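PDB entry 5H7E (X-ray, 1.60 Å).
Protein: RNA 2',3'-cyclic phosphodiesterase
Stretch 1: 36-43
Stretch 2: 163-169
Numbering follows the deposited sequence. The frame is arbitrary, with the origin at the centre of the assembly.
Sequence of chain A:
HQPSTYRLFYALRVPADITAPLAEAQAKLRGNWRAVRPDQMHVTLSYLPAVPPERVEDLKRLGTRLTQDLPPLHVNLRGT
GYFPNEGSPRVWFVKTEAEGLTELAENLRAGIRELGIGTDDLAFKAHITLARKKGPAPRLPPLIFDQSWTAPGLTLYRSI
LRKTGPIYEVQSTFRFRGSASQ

Stretch 1, residues 36-43: VRPDQMHV
Stretch 2 163-169: KTGPIYE

Residues 36-43 and 163-169 lie at least 126 positions apart in sequence wherever they touch. They meet through side chains that reach both side chains and backbone carbonyls, over a modest 263 Å² of buried surface, summed over both sides. The first stretch enters extended at Val 36 and Arg 37 (phi/psi -76/134 and -71/146), folds into a 3-10 turn over residues 38-40 (-51/-39, -63/-22, -91/-6), and becomes extended again through Met 41 (-79/131), His 42 (-161/165) and Val 43 (-104/102). Two backbone hydrogen bonds close the turn, Gln 40 N to Arg 37 O (2.8 Å) and Met 41 N to Pro 38 O (3.1 Å). The second stretch passes from the poorly ordered Lys 163-Gly 165 loop, with Lys 163 (-61/-42) and Thr 164 (-65/-28) modelled only to CB, through Pro 166 (-66/145) into a strand that includes Ile 167, Tyr 168 and Glu 169 (phi -109 to -119, psi 129 to 143). Gly 165 sits at 147/-180, where a CB would jam against the preceding carbonyl oxygen. The two stretches run in roughly the same direction, and in register Gln 40 CA lies 7.2 Å from Tyr 168 CA.

Tyr 168 covers the most surface. Its CA-to-CB bond points toward the first stretch, and chi1 of -56° (m) with chi2 of -39° lays the ring against Gln 40 and His 42. Gln 40 O lies near the ring plane at its edge, 3.8 Å from Tyr 168 CE2. The CA-to-CB bond of His 42 also points toward its partner (chi1 51°, p; chi2 -105°), and His 42 CE1 lies 3.4 Å from Tyr 168 CE2. The rings form an offset edge-to-face pair, the edge of His 42 toward the face of Tyr 168, with centroids 5.1 Å apart and planes at 75°.

Gln 40 supplies the direct hydrogen bond between the stretches. Its CA-to-CB bond points sideways, but the chain (chi1 -64°, m; chi2 176°, t; chi3 -53°) carries the amide nearer, so that Gln 40 NE2 donates to Pro 166 O at 3.3 Å and 149°. At the other end of the amide, Gln 40 OE1 accepts from Arg 37 N at 2.9 Å, fixing the group's orientation.

The CA-to-CB bond of Arg 37 points toward the second stretch; its rotamer is m, t, m (-65°, -176°, -45°), with chi4 of -105°. Arg 37 NE forms a salt bridge with Asp 39 OD2 (2.8 Å), supplemented by a weak hydrogen bond from Arg 37 NH1 to Asp 39 OD1 (3.4 Å). The guanidinium turns its edge to the carbonyl oxygens of Thr 164 and Pro 166, with Arg 37 NH1 3.6 Å from Pro 166 O. Asp 39 (chi1 75°, p; chi2 81°) extends the contact through a water, which donates to Asp 39 OD1 (3.1 Å) and accepts from Tyr 168 N (2.9 Å).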

# COMPACT_ATOMS: atom_id res chain seq x y z
N VAL A 36 -12.88 1.91 -2.65
CA VAL A 36 -12.00 2.14 -1.50
C VAL A 36 -12.15 3.59 -1.07
O VAL A 36 -12.15 4.49 -1.91
CB VAL A 36 -10.56 1.82 -1.86
CG1 VAL A 36 -9.58 2.25 -0.77
CG2 VAL A 36 -10.41 0.30 -2.17
N ARG A 37 -12.31 3.84 0.23
CA ARG A 37 -12.45 5.23 0.66
C ARG A 37 -11.11 5.93 0.51
O ARG A 37 -10.06 5.34 0.69
CB ARG A 37 -12.87 5.31 2.14
CG ARG A 37 -14.25 4.75 2.42
CD ARG A 37 -14.70 4.92 3.86
NE ARG A 37 -13.64 4.58 4.79
CZ ARG A 37 -13.58 3.45 5.52
NH1 ARG A 37 -12.55 3.25 6.35
NH2 ARG A 37 -14.52 2.51 5.40
N PRO A 38 -11.11 7.22 0.17
CA PRO A 38 -9.83 7.94 0.07
C PRO A 38 -8.95 7.76 1.30
O PRO A 38 -7.73 7.64 1.17
CB PRO A 38 -10.28 9.39 -0.13
CG PRO A 38 -11.60 9.24 -0.90
CD PRO A 38 -12.27 8.02 -0.29
N ASP A 39 -9.55 7.76 2.51
CA ASP A 39 -8.73 7.59 3.71
C ASP A 39 -8.02 6.25 3.75
O ASP A 39 -7.03 6.10 4.48
CB ASP A 39 -9.57 7.74 4.99
CG ASP A 39 -10.48 6.48 5.27
OD1 ASP A 39 -10.04 5.43 5.80
OD2 ASP A 39 -11.67 6.54 4.96
N GLN A 40 -8.52 5.24 3.01
CA GLN A 40 -7.98 3.89 2.96
C GLN A 40 -6.94 3.69 1.83
O GLN A 40 -6.37 2.60 1.70
CB GLN A 40 -9.11 2.85 2.73
CG GLN A 40 -10.22 2.66 3.80
CD GLN A 40 -11.31 1.64 3.35
OE1 GLN A 40 -11.93 1.75 2.24
NE2 GLN A 40 -11.56 0.66 4.20
N MET A 41 -6.72 4.68 0.98
CA MET A 41 -5.84 4.49 -0.19
C MET A 41 -4.38 4.58 0.22
O MET A 41 -3.96 5.50 0.93
CB MET A 41 -6.13 5.57 -1.23
CG MET A 41 -7.49 5.38 -1.93
SD MET A 41 -7.81 6.75 -3.06
CE MET A 41 -9.43 6.27 -3.69
N HIS A 42 -3.60 3.60 -0.20
CA HIS A 42 -2.20 3.59 0.16
C HIS A 42 -1.48 2.67 -0.84
O HIS A 42 -2.11 1.91 -1.59
CB HIS A 42 -1.96 3.10 1.60
CG HIS A 42 -2.63 1.83 1.86
ND1 HIS A 42 -3.78 1.75 2.62
CD2 HIS A 42 -2.30 0.56 1.53
CE1 HIS A 42 -4.17 0.49 2.67
NE2 HIS A 42 -3.32 -0.24 1.98
N VAL A 43 -0.15 2.79 -0.86
CA VAL A 43 0.70 1.92 -1.69
C VAL A 43 1.37 0.90 -0.76
O VAL A 43 2.28 1.26 -0.03
CB VAL A 43 1.78 2.71 -2.43
CG1 VAL A 43 2.63 1.75 -3.29
CG2 VAL A 43 1.21 3.83 -3.33
N LYS A 163 -17.24 -3.10 11.11
CA LYS A 163 -18.39 -3.46 10.27
C LYS A 163 -18.36 -2.72 8.94
O LYS A 163 -18.62 -3.32 7.88
CB LYS A 163 -19.70 -3.18 11.02
N THR A 164 -18.01 -1.43 8.95
CA THR A 164 -17.90 -0.67 7.70
C THR A 164 -16.77 -1.21 6.84
O THR A 164 -16.80 -1.11 5.61
CB THR A 164 -17.69 0.81 8.00
N GLY A 165 -15.76 -1.79 7.47
CA GLY A 165 -14.57 -2.20 6.79
C GLY A 165 -13.38 -2.05 7.70
O GLY A 165 -13.50 -1.64 8.86
N PRO A 166 -12.20 -2.39 7.20
CA PRO A 166 -11.00 -2.20 8.01
C PRO A 166 -10.74 -0.72 8.25
O PRO A 166 -11.03 0.13 7.40
CB PRO A 166 -9.90 -2.84 7.16
CG PRO A 166 -10.44 -2.71 5.72
CD PRO A 166 -11.91 -2.89 5.85
N ILE A 167 -10.22 -0.41 9.43
CA ILE A 167 -9.69 0.92 9.73
C ILE A 167 -8.19 0.80 9.98
O ILE A 167 -7.72 -0.16 10.60
CB ILE A 167 -10.40 1.55 10.94
CG1 ILE A 167 -9.98 0.88 12.24
CG2 ILE A 167 -11.91 1.42 10.80
CD1 ILE A 167 -10.12 1.75 13.43
N TYR A 168 -7.44 1.80 9.52
CA TYR A 168 -5.98 1.80 9.59
C TYR A 168 -5.53 2.83 10.62
O TYR A 168 -6.02 3.96 10.64
CB TYR A 168 -5.39 2.09 8.21
CG TYR A 168 -5.87 1.12 7.15
CD1 TYR A 168 -6.03 -0.22 7.43
CD2 TYR A 168 -6.21 1.55 5.89
CE1 TYR A 168 -6.49 -1.10 6.45
CE2 TYR A 168 -6.70 0.68 4.94
CZ TYR A 168 -6.80 -0.64 5.21
OH TYR A 168 -7.25 -1.49 4.23
N GLU A 169 -4.62 2.43 11.50
CA GLU A 169 -4.05 3.31 12.51
C GLU A 169 -2.55 3.39 12.28
O GLU A 169 -1.89 2.35 12.15
CB GLU A 169 -4.31 2.80 13.92
CG GLU A 169 -5.79 2.75 14.27
CD GLU A 169 -6.03 2.33 15.71
OE1 GLU A 169 -5.03 2.03 16.41
OE2 GLU A 169 -7.21 2.29 16.14
O HOH W 1 -8.69 4.09 8.25